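Side-chain contacts in acinetobacter secreted protease CpaA (Acinetobacter nosocomialis M2, PDB 6O38), which is a secreted zinc metalloprotease that probably cleaves protein substrates outside the cell, after export through the type II secretion system with the aid of its chaperone CpaB: residues A[475-479]-A[480-484]; A[407-411]-A[412-416]; A[383-386]-A[387-391]; A[286-289]-A[290-294]. All blocks are in the same frame, centred on the assembly; numbering follows the deposited sequence.

Contact 1 (A[475-479]-A[480-484]); sequences INASA and YNMIG
One weak hydrogen bond is all that spans this reversal of the chain: Asn481 N reaches Ser478 O at 3.1 Å, bent to 128° at the hydrogen. Ala477 points its methyl at the backbone of the returning arm, where CB lies 3.2 Å from Asn481 O and 3.8 Å from Asn481 CB. Asn481 has CG anti to its carbonyl carbon (chi1 -71°), which sends the amide back beside Ser478, with Asn481 ND2 3.5 Å from Ser478 OG. The other end of that amide is taken elsewhere, OD1 accepting from Arg441 NH1. Most of these residues lie in the loop joining the antiparallel strands 471-473 and 483-487, in the metallopeptidase part of the chain. As the chain enters the second strand, Met482 is the centre of an inverse gamma turn, marked by a weak bond of 2.7 Å from Ile483 N to Asn481 O. The selenomethionine side chain of Met482 starts beside the turn, CB 3.5 Å from Ser478 O, then bends at chi2 (64°); its SE lies 4.2 Å from Ala477 CB, and the side chain also packs on Ile568 and on Asn503 of the zinc-site helix 496-504. Tyr480 leads away from the turn, and its OH is hydrogen-bonded to Asp442 OD1.

Contact 2 (A[407-411]-A[412-416]); sequences LTAEN and SNARF
Ala409 O takes two backbone donors at the end of helix 391-411: Ala414 N at 2.9 Å, with an N-H...O angle of 151°, and Ser412 N at 3.1 Å. They come from opposite faces of the carbonyl plane, and Ser412 N stands well above it. The first bond, with a weak one of 3.5 Å from Asn413 N to Glu410 O and the positive phi of Asn413, makes a Schellman motif that ends the helix and turns the chain toward strand 416-425. Ser412 adds a side-chain bond. Its OG lies beside its own backbone N (chi1 -61°), pointing back along the helix, and donates to Thr408 O at 3.0 Å; Tyr535 N is also bonded to this hydroxyl, tying in a more distant loop. Asn413 OD1 is hydrogen-bonded to Lys330 NZ.

Beside these bonds, Ala409 CB and Ala414 CB meet at 3.9 Å. Phe416 holds CG between its backbone N and carbonyl carbon (chi1 84°), bringing the ring back against the last helical turn, while Ile561 and Ala565 of helix 557-569 also pack against it. Ala409 CB meets this ring obliquely, 3.5 Å from Phe416 CE1 and 3.8 Å from Phe416 CZ.

Contact 3 (A[383-386]-A[387-391]); sequences PEVN and SILGE
Ser387 grips Pro383 O twice, through N and through OG, each at 3.0 Å and from opposite faces of the carbonyl plane. The hydroxyl can do so because chi1 of -58° sets it beside the serine's own backbone N, over the preceding turn. This is the first turn of the short helix 383-389, which stops at Gly390 and gives way at once to helix 391-411. Gly390 serves both helices: with positive phi it leaves the first, and it holds the N-cap position of the second. A side chain at these backbone angles would run into the carbonyl O of Leu389. Its N still closes the first helix, reaching Asn386 O at 2.7 Å. One residue earlier, Leu389 N to Val385 O is almost straight, at 175°.

Val385 and Leu389 lie side by side, pointing the same way, and their branches meet at CG1 and CD1. Leu389 also packs on Tyr138 of the chaperone CpaB. Ile388 turns its CG1 branch back along the helix, so that both CG1 and CD1 pass 3.4 Å from Glu384 O. Asn386 keeps its amide for partners beyond the helix: ND2 bonds Thr425 OG1 and OD1 bonds Ser381 OG. Glu391, across the junction, is folded at chi2 (-69°), which returns its carboxylate to Asn386. The two side chains cross at about a right angle without a hydrogen bond, and the closest approach is from Glu391 OE2 to Asn386 CB, 3.3 Å.

Contact 4 (A[286-289]-A[290-294]); sequences KVID and STATI
Asp289 curls its carboxylate over the residues that follow it. OD1 receives two weak hydrogen bonds, from Ala292 N at 3.2 Å and from the hydroxyl of Thr291, OG1, at 3.3 Å. The same oxygen lies against the methyl of Ala292, whose CB is directed back toward the strand end. The stronger bond is in the backbone: Ala292 N donates to Asp289 O at 3.0 Å, with an N-H...O angle of 152°. Asp289 CG sits between its own backbone N and carbonyl carbon (chi1 57°), which hangs the carboxylate on the inner side of the bend; Thr291 OG1 takes the matching place on its residue (chi1 54°) and faces it. Residues Asp289 to Ala292 form a type I beta turn, through which the chain leaves strand 277-288, within a row of beta-sandwich domains. Just before the turn, Ile288 supplies the apolar side of the contact. Its CG2, anti to the backbone N, reaches 3.9 Å from Ala292 CB, 3.4 Å from Thr293 O and 3.7 Å from Ile294 CG1, and the two isoleucine side chains meet at a slant. Ile294 is backed by Val308 and Leu310 of strand 305-310, the parallel partner of strand 277-288, while Ser311 OG bonds Ser290 O and Asn314 ND2 bonds Ala292 O. The other carboxylate oxygen, Asp289 OD2, comes close to Glu103 OE2 of the chaperone CpaB, a meeting of like charges that might raise the affinity of either for a proton.

The chain passes through the contacts in the order 4, 3, 2, 1. Each is a local turn or helix end, so none nests in or crosses another. Contact 4 closes the exit of strand 277-288, contact 3 the junction of helices 383-389 and 391-411, contact 2 the far end of that second helix, and contact 1 the loop between strands 471-473 and 483-487. Contacts 4 and 2 come within about 9 Å at their nearest atoms: Lys307, on the strand beside 286-289, is salt-bridged to Glu410. Helix 557-569 touches both contact 2 and contact 1, whose centres are about 20 Å apart. CpaB comes within reach of all four.

Contact 1 (A[475-479]-A[480-484])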
loop_
_atom_site.group_PDB
_atom_site.type_symbol
_atom_site.label_atom_id
_atom_site.label_comp_id
_atom_site.label_asym_id
_atom_site.label_seq_id
_atom_site.Cartn_x
_atom_site.Cartn_y
_atom_site.Cartn_z
ATOM N N ILE A 475 19.327 1.339 -19.854
ATOM C CA ILE A 475 18.501 0.137 -19.823
ATOM C C ILE A 475 19.380 -1.079 -20.073
ATOM O O ILE A 475 20.176 -1.096 -21.020
ATOM C CB ILE A 475 17.365 0.222 -20.856
ATOM C CG1 ILE A 475 16.500 1.455 -20.590
ATOM C CG2 ILE A 475 16.525 -1.045 -20.824
ATOM C CD1 ILE A 475 15.195 1.466 -21.354
ATOM N N ASN A 476 19.233 -2.101 -19.224
ATOM C CA ASN A 476 19.988 -3.349 -19.332
ATOM C C ASN A 476 21.491 -3.061 -19.307
ATOM O O ASN A 476 22.246 -3.421 -20.212
ATOM C CB ASN A 476 19.586 -4.130 -20.589
ATOM C CG ASN A 476 20.075 -5.564 -20.568
ATOM O OD1 ASN A 476 20.206 -6.173 -19.506
ATOM N ND2 ASN A 476 20.347 -6.114 -21.746
ATOM N N ALA A 477 21.909 -2.401 -18.232
ATOM C CA ALA A 477 23.226 -1.785 -18.178
ATOM C C ALA A 477 24.310 -2.817 -17.906
ATOM O O ALA A 477 24.160 -3.679 -17.034
ATOM C CB ALA A 477 23.252 -0.703 -17.099
ATOM N N SER A 478 25.401 -2.729 -18.662
ATOM C CA SER A 478 26.619 -3.448 -18.327
ATOM C C SER A 478 27.270 -2.810 -17.100
ATOM O O SER A 478 26.774 -1.831 -16.536
ATOM C CB SER A 478 27.576 -3.453 -19.517
ATOM O OG SER A 478 27.966 -2.136 -19.863
ATOM N N ALA A 479 28.395 -3.389 -16.673
ATOM C CA ALA A 479 29.143 -2.806 -15.562
ATOM C C ALA A 479 29.542 -1.365 -15.861
ATOM O O ALA A 479 29.561 -0.518 -14.960
ATOM C CB ALA A 479 30.377 -3.654 -15.255
ATOM N N TYR A 480 29.860 -1.068 -17.123
ATOM C CA TYR A 480 30.235 0.291 -17.496
ATOM C C TYR A 480 29.052 1.251 -17.436
ATOM O O TYR A 480 29.230 2.429 -17.107
ATOM C CB TYR A 480 30.849 0.296 -18.896
ATOM C CG TYR A 480 31.145 1.679 -19.426
ATOM C CD1 TYR A 480 32.210 2.420 -18.932
ATOM C CD2 TYR A 480 30.359 2.243 -20.424
ATOM C CE1 TYR A 480 32.483 3.685 -19.414
ATOM C CE2 TYR A 480 30.626 3.508 -20.912
ATOM C CZ TYR A 480 31.688 4.224 -20.404
ATOM O OH TYR A 480 31.957 5.484 -20.888
ATOM N N ASN A 481 27.845 0.774 -17.740
ATOM C CA ASN A 481 26.666 1.625 -17.817
ATOM C C ASN A 481 25.796 1.553 -16.569
ATOM O O ASN A 481 24.704 2.130 -16.555
ATOM C CB ASN A 481 25.832 1.261 -19.048
ATOM C CG ASN A 481 26.492 1.679 -20.344
ATOM O OD1 ASN A 481 26.921 2.822 -20.496
ATOM N ND2 ASN A 481 26.574 0.752 -21.293
HETATM N N MSE A 482 26.252 0.871 -15.524
HETATM C CA MSE A 482 25.451 0.710 -14.318
HETATM C C MSE A 482 25.407 2.008 -13.519
HETATM O O MSE A 482 26.133 2.168 -12.538
HETATM C CB MSE A 482 26.002 -0.428 -13.456
HETATM C CG MSE A 482 25.086 -0.845 -12.320
HETATM SE SE MSE A 482 23.396 -1.578 -12.954
HETATM C CE MSE A 482 22.436 -1.624 -11.257
ATOM N N ILE A 483 24.554 2.937 -13.947
ATOM C CA ILE A 483 24.430 4.234 -13.291
ATOM C C ILE A 483 23.009 4.746 -13.486
ATOM O O ILE A 483 22.403 4.551 -14.544
ATOM C CB ILE A 483 25.479 5.237 -13.826
ATOM C CG1 ILE A 483 25.390 6.570 -13.079
ATOM C CG2 ILE A 483 25.323 5.441 -15.326
ATOM C CD1 ILE A 483 26.500 7.538 -13.425
ATOM N N GLY A 484 22.475 5.389 -12.449
ATOM C CA GLY A 484 21.156 5.982 -12.519
ATOM C C GLY A 484 21.146 7.317 -11.801
ATOM O O GLY A 484 21.999 7.596 -10.954
#

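Contact 2 (A[407-411]-A[412-416])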
loop_
_atom_site.group_PDB
_atom_site.type_symbol
_atom_site.label_atom_id
_atom_site.label_comp_id
_atom_site.label_asym_id
_atom_site.label_seq_id
_atom_site.Cartn_x
_atom_site.Cartn_y
_atom_site.Cartn_z
ATOM N N LEU A 407 11.661 -2.756 -0.593
ATOM C CA LEU A 407 10.290 -3.147 -0.281
ATOM C C LEU A 407 9.542 -3.575 -1.538
ATOM O O LEU A 407 8.805 -4.569 -1.522
ATOM C CB LEU A 407 9.560 -1.998 0.414
ATOM C CG LEU A 407 8.067 -2.219 0.671
ATOM C CD1 LEU A 407 7.858 -3.330 1.689
ATOM C CD2 LEU A 407 7.398 -0.934 1.130
ATOM N N THR A 408 9.719 -2.836 -2.636
ATOM C CA THR A 408 9.081 -3.210 -3.894
ATOM C C THR A 408 9.609 -4.545 -4.403
ATOM O O THR A 408 8.835 -5.393 -4.866
ATOM C CB THR A 408 9.302 -2.114 -4.938
ATOM O OG1 THR A 408 8.770 -0.875 -4.453
ATOM C CG2 THR A 408 8.616 -2.474 -6.248
ATOM N N ALA A 409 10.926 -4.750 -4.328
ATOM C CA ALA A 409 11.510 -6.007 -4.783
ATOM C C ALA A 409 11.020 -7.182 -3.945
ATOM O O ALA A 409 10.699 -8.247 -4.484
ATOM C CB ALA A 409 13.035 -5.922 -4.744
ATOM N N GLU A 410 10.955 -7.005 -2.623
ATOM C CA GLU A 410 10.532 -8.095 -1.750
ATOM C C GLU A 410 9.061 -8.436 -1.959
ATOM O O GLU A 410 8.676 -9.609 -1.894
ATOM C CB GLU A 410 10.801 -7.727 -0.291
ATOM C CG GLU A 410 10.605 -8.870 0.688
ATOM C CD GLU A 410 11.136 -8.544 2.070
ATOM O OE1 GLU A 410 12.363 -8.344 2.203
ATOM O OE2 GLU A 410 10.328 -8.484 3.022
ATOM N N ASN A 411 8.225 -7.426 -2.211
ATOM C CA ASN A 411 6.818 -7.679 -2.499
ATOM C C ASN A 411 6.624 -8.422 -3.813
ATOM O O ASN A 411 5.589 -9.071 -3.998
ATOM C CB ASN A 411 6.037 -6.364 -2.537
ATOM C CG ASN A 411 5.860 -5.750 -1.163
ATOM O OD1 ASN A 411 5.909 -6.445 -0.149
ATOM N ND2 ASN A 411 5.645 -4.439 -1.125
ATOM N N SER A 412 7.591 -8.343 -4.724
ATOM C CA SER A 412 7.457 -8.895 -6.064
ATOM C C SER A 412 8.187 -10.217 -6.245
ATOM O O SER A 412 8.227 -10.732 -7.366
ATOM C CB SER A 412 7.968 -7.887 -7.099
ATOM O OG SER A 412 7.220 -6.685 -7.052
ATOM N N ASN A 413 8.764 -10.772 -5.178
ATOM C CA ASN A 413 9.630 -11.948 -5.262
ATOM C C ASN A 413 10.803 -11.710 -6.208
ATOM O O ASN A 413 11.297 -12.639 -6.851
ATOM C CB ASN A 413 8.849 -13.199 -5.679
ATOM C CG ASN A 413 7.694 -13.503 -4.745
ATOM O OD1 ASN A 413 7.846 -13.483 -3.523
ATOM N ND2 ASN A 413 6.530 -13.787 -5.317
ATOM N N ALA A 414 11.253 -10.460 -6.298
ATOM C CA ALA A 414 12.443 -10.130 -7.067
ATOM C C ALA A 414 13.682 -10.493 -6.261
ATOM O O ALA A 414 13.815 -10.099 -5.098
ATOM C CB ALA A 414 12.455 -8.645 -7.429
ATOM N N ARG A 415 14.588 -11.247 -6.879
ATOM C CA ARG A 415 15.730 -11.815 -6.164
ATOM C C ARG A 415 16.897 -10.826 -6.124
ATOM O O ARG A 415 18.008 -11.107 -6.571
ATOM C CB ARG A 415 16.147 -13.133 -6.806
ATOM C CG ARG A 415 15.067 -14.202 -6.797
ATOM C CD ARG A 415 15.659 -15.580 -7.032
ATOM N NE ARG A 415 14.629 -16.591 -7.242
ATOM C CZ ARG A 415 14.137 -16.920 -8.433
ATOM N NH1 ARG A 415 14.588 -16.321 -9.527
ATOM N NH2 ARG A 415 13.200 -17.853 -8.532
ATOM N N PHE A 416 16.627 -9.646 -5.570
ATOM C CA PHE A 416 17.692 -8.676 -5.360
ATOM C C PHE A 416 17.313 -7.731 -4.229
ATOM O O PHE A 416 16.132 -7.497 -3.962
ATOM C CB PHE A 416 18.003 -7.881 -6.637
ATOM C CG PHE A 416 17.107 -6.694 -6.855
ATOM C CD1 PHE A 416 15.853 -6.848 -7.422
ATOM C CD2 PHE A 416 17.526 -5.419 -6.510
ATOM C CE1 PHE A 416 15.031 -5.756 -7.631
ATOM C CE2 PHE A 416 16.707 -4.323 -6.714
ATOM C CZ PHE A 416 15.457 -4.493 -7.276
#

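Contact 3 (A[383-386]-A[387-391])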
loop_
_atom_site.group_PDB
_atom_site.type_symbol
_atom_site.label_atom_id
_atom_site.label_comp_id
_atom_site.label_asym_id
_atom_site.label_seq_id
_atom_site.Cartn_x
_atom_site.Cartn_y
_atom_site.Cartn_z
ATOM N N PRO A 383 26.592 18.775 -4.399
ATOM C CA PRO A 383 26.616 19.860 -3.404
ATOM C C PRO A 383 25.468 20.840 -3.559
ATOM O O PRO A 383 25.026 21.425 -2.561
ATOM C CB PRO A 383 27.973 20.535 -3.652
ATOM C CG PRO A 383 28.802 19.499 -4.333
ATOM C CD PRO A 383 27.851 18.683 -5.156
ATOM N N GLU A 384 24.978 21.048 -4.784
ATOM C CA GLU A 384 23.798 21.884 -4.979
ATOM C C GLU A 384 22.594 21.320 -4.233
ATOM O O GLU A 384 21.793 22.075 -3.671
ATOM C CB GLU A 384 23.491 22.026 -6.470
ATOM C CG GLU A 384 24.407 22.996 -7.201
ATOM C CD GLU A 384 24.093 23.096 -8.681
ATOM O OE1 GLU A 384 23.467 22.161 -9.223
ATOM O OE2 GLU A 384 24.467 24.114 -9.302
ATOM N N VAL A 385 22.448 19.993 -4.220
ATOM C CA VAL A 385 21.347 19.378 -3.487
ATOM C C VAL A 385 21.542 19.547 -1.985
ATOM O O VAL A 385 20.588 19.833 -1.250
ATOM C CB VAL A 385 21.209 17.895 -3.876
ATOM C CG1 VAL A 385 20.167 17.207 -3.007
ATOM C CG2 VAL A 385 20.846 17.770 -5.340
ATOM N N ASN A 386 22.776 19.374 -1.503
ATOM C CA ASN A 386 23.037 19.517 -0.073
ATOM C C ASN A 386 22.740 20.933 0.404
ATOM O O ASN A 386 22.251 21.130 1.521
ATOM C CB ASN A 386 24.483 19.136 0.245
ATOM C CG ASN A 386 24.818 17.720 -0.170
ATOM O OD1 ASN A 386 23.937 16.932 -0.510
ATOM N ND2 ASN A 386 26.099 17.383 -0.131
ATOM N N SER A 387 23.037 21.936 -0.428
ATOM C CA SER A 387 22.757 23.315 -0.047
ATOM C C SER A 387 21.261 23.569 0.079
ATOM O O SER A 387 20.838 24.369 0.920
ATOM C CB SER A 387 23.374 24.278 -1.062
ATOM O OG SER A 387 24.775 24.082 -1.162
ATOM N N ILE A 388 20.450 22.900 -0.739
ATOM C CA ILE A 388 19.008 23.122 -0.718
ATOM C C ILE A 388 18.355 22.318 0.398
ATOM O O ILE A 388 17.564 22.848 1.188
ATOM C CB ILE A 388 18.398 22.784 -2.091
ATOM C CG1 ILE A 388 18.864 23.790 -3.145
ATOM C CG2 ILE A 388 16.879 22.752 -2.012
ATOM C CD1 ILE A 388 18.744 23.286 -4.566
ATOM N N LEU A 389 18.672 21.028 0.482
ATOM C CA LEU A 389 18.033 20.146 1.449
ATOM C C LEU A 389 18.740 20.119 2.795
ATOM O O LEU A 389 18.075 19.996 3.831
ATOM C CB LEU A 389 17.957 18.720 0.893
ATOM C CG LEU A 389 17.172 18.515 -0.404
ATOM C CD1 LEU A 389 17.142 17.041 -0.779
ATOM C CD2 LEU A 389 15.760 19.066 -0.276
ATOM N N GLY A 390 20.053 20.243 2.813
ATOM C CA GLY A 390 20.793 19.977 4.028
ATOM C C GLY A 390 21.656 18.734 3.884
ATOM O O GLY A 390 21.335 17.802 3.132
ATOM N N GLU A 391 22.783 18.728 4.601
ATOM C CA GLU A 391 23.739 17.631 4.471
ATOM C C GLU A 391 23.133 16.309 4.927
ATOM O O GLU A 391 23.270 15.283 4.252
ATOM C CB GLU A 391 25.001 17.945 5.276
ATOM C CG GLU A 391 25.780 19.150 4.776
ATOM C CD GLU A 391 26.428 18.899 3.428
ATOM O OE1 GLU A 391 26.765 17.730 3.137
ATOM O OE2 GLU A 391 26.592 19.869 2.658
#

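Contact 4 (A[286-289]-A[290-294])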
loop_
_atom_site.group_PDB
_atom_site.type_symbol
_atom_site.label_atom_id
_atom_site.label_comp_id
_atom_site.label_asym_id
_atom_site.label_seq_id
_atom_site.Cartn_x
_atom_site.Cartn_y
_atom_site.Cartn_z
ATOM N N LYS A 286 6.367 -13.507 11.223
ATOM C CA LYS A 286 6.994 -13.409 12.533
ATOM C C LYS A 286 8.262 -12.573 12.426
ATOM O O LYS A 286 9.132 -12.854 11.594
ATOM C CB LYS A 286 7.313 -14.800 13.082
ATOM C CG LYS A 286 7.983 -14.796 14.449
ATOM C CD LYS A 286 8.206 -16.214 14.951
ATOM C CE LYS A 286 8.897 -16.226 16.306
ATOM N NZ LYS A 286 8.310 -15.231 17.246
ATOM N N VAL A 287 8.365 -11.542 13.260
ATOM C CA VAL A 287 9.457 -10.578 13.191
ATOM C C VAL A 287 10.191 -10.578 14.523
ATOM O O VAL A 287 9.591 -10.309 15.572
ATOM C CB VAL A 287 8.951 -9.168 12.848
ATOM C CG1 VAL A 287 10.095 -8.167 12.904
ATOM C CG2 VAL A 287 8.295 -9.159 11.477
ATOM N N ILE A 288 11.484 -10.884 14.481
ATOM C CA ILE A 288 12.382 -10.715 15.617
ATOM C C ILE A 288 13.173 -9.441 15.343
ATOM O O ILE A 288 14.131 -9.446 14.563
ATOM C CB ILE A 288 13.298 -11.927 15.804
ATOM C CG1 ILE A 288 12.478 -13.218 15.831
ATOM C CG2 ILE A 288 14.110 -11.787 17.083
ATOM C CD1 ILE A 288 13.319 -14.474 15.927
ATOM N N ASP A 289 12.781 -8.342 15.985
ATOM C CA ASP A 289 13.316 -7.036 15.635
ATOM C C ASP A 289 14.641 -6.777 16.353
ATOM O O ASP A 289 15.139 -7.600 17.124
ATOM C CB ASP A 289 12.290 -5.941 15.932
ATOM C CG ASP A 289 11.833 -5.930 17.382
ATOM O OD1 ASP A 289 12.419 -6.655 18.213
ATOM O OD2 ASP A 289 10.879 -5.184 17.695
ATOM N N SER A 290 15.217 -5.601 16.090
ATOM C CA SER A 290 16.568 -5.275 16.534
ATOM C C SER A 290 16.699 -5.157 18.048
ATOM O O SER A 290 17.828 -5.096 18.547
ATOM C CB SER A 290 17.027 -3.973 15.876
ATOM O OG SER A 290 16.103 -2.927 16.117
ATOM N N THR A 291 15.591 -5.120 18.786
ATOM C CA THR A 291 15.639 -5.066 20.241
ATOM C C THR A 291 15.337 -6.406 20.901
ATOM O O THR A 291 15.541 -6.540 22.112
ATOM C CB THR A 291 14.661 -4.008 20.770
ATOM O OG1 THR A 291 13.350 -4.262 20.251
ATOM C CG2 THR A 291 15.107 -2.615 20.351
ATOM N N ALA A 292 14.864 -7.389 20.144
ATOM C CA ALA A 292 14.542 -8.700 20.683
ATOM C C ALA A 292 15.729 -9.649 20.547
ATOM O O ALA A 292 16.602 -9.478 19.693
ATOM C CB ALA A 292 13.318 -9.287 19.977
ATOM N N THR A 293 15.749 -10.660 21.411
ATOM C CA THR A 293 16.806 -11.660 21.373
ATOM C C THR A 293 16.614 -12.598 20.187
ATOM O O THR A 293 15.507 -13.070 19.917
ATOM C CB THR A 293 16.825 -12.461 22.674
ATOM O OG1 THR A 293 16.950 -11.563 23.783
ATOM C CG2 THR A 293 17.992 -13.438 22.687
ATOM N N ILE A 294 17.704 -12.868 19.483
ATOM C CA ILE A 294 17.714 -13.738 18.311
ATOM C C ILE A 294 18.352 -15.063 18.718
ATOM O O ILE A 294 19.482 -15.069 19.221
ATOM C CB ILE A 294 18.474 -13.100 17.139
ATOM C CG1 ILE A 294 17.799 -11.793 16.720
ATOM C CG2 ILE A 294 18.553 -14.065 15.966
ATOM C CD1 ILE A 294 18.614 -10.968 15.755
#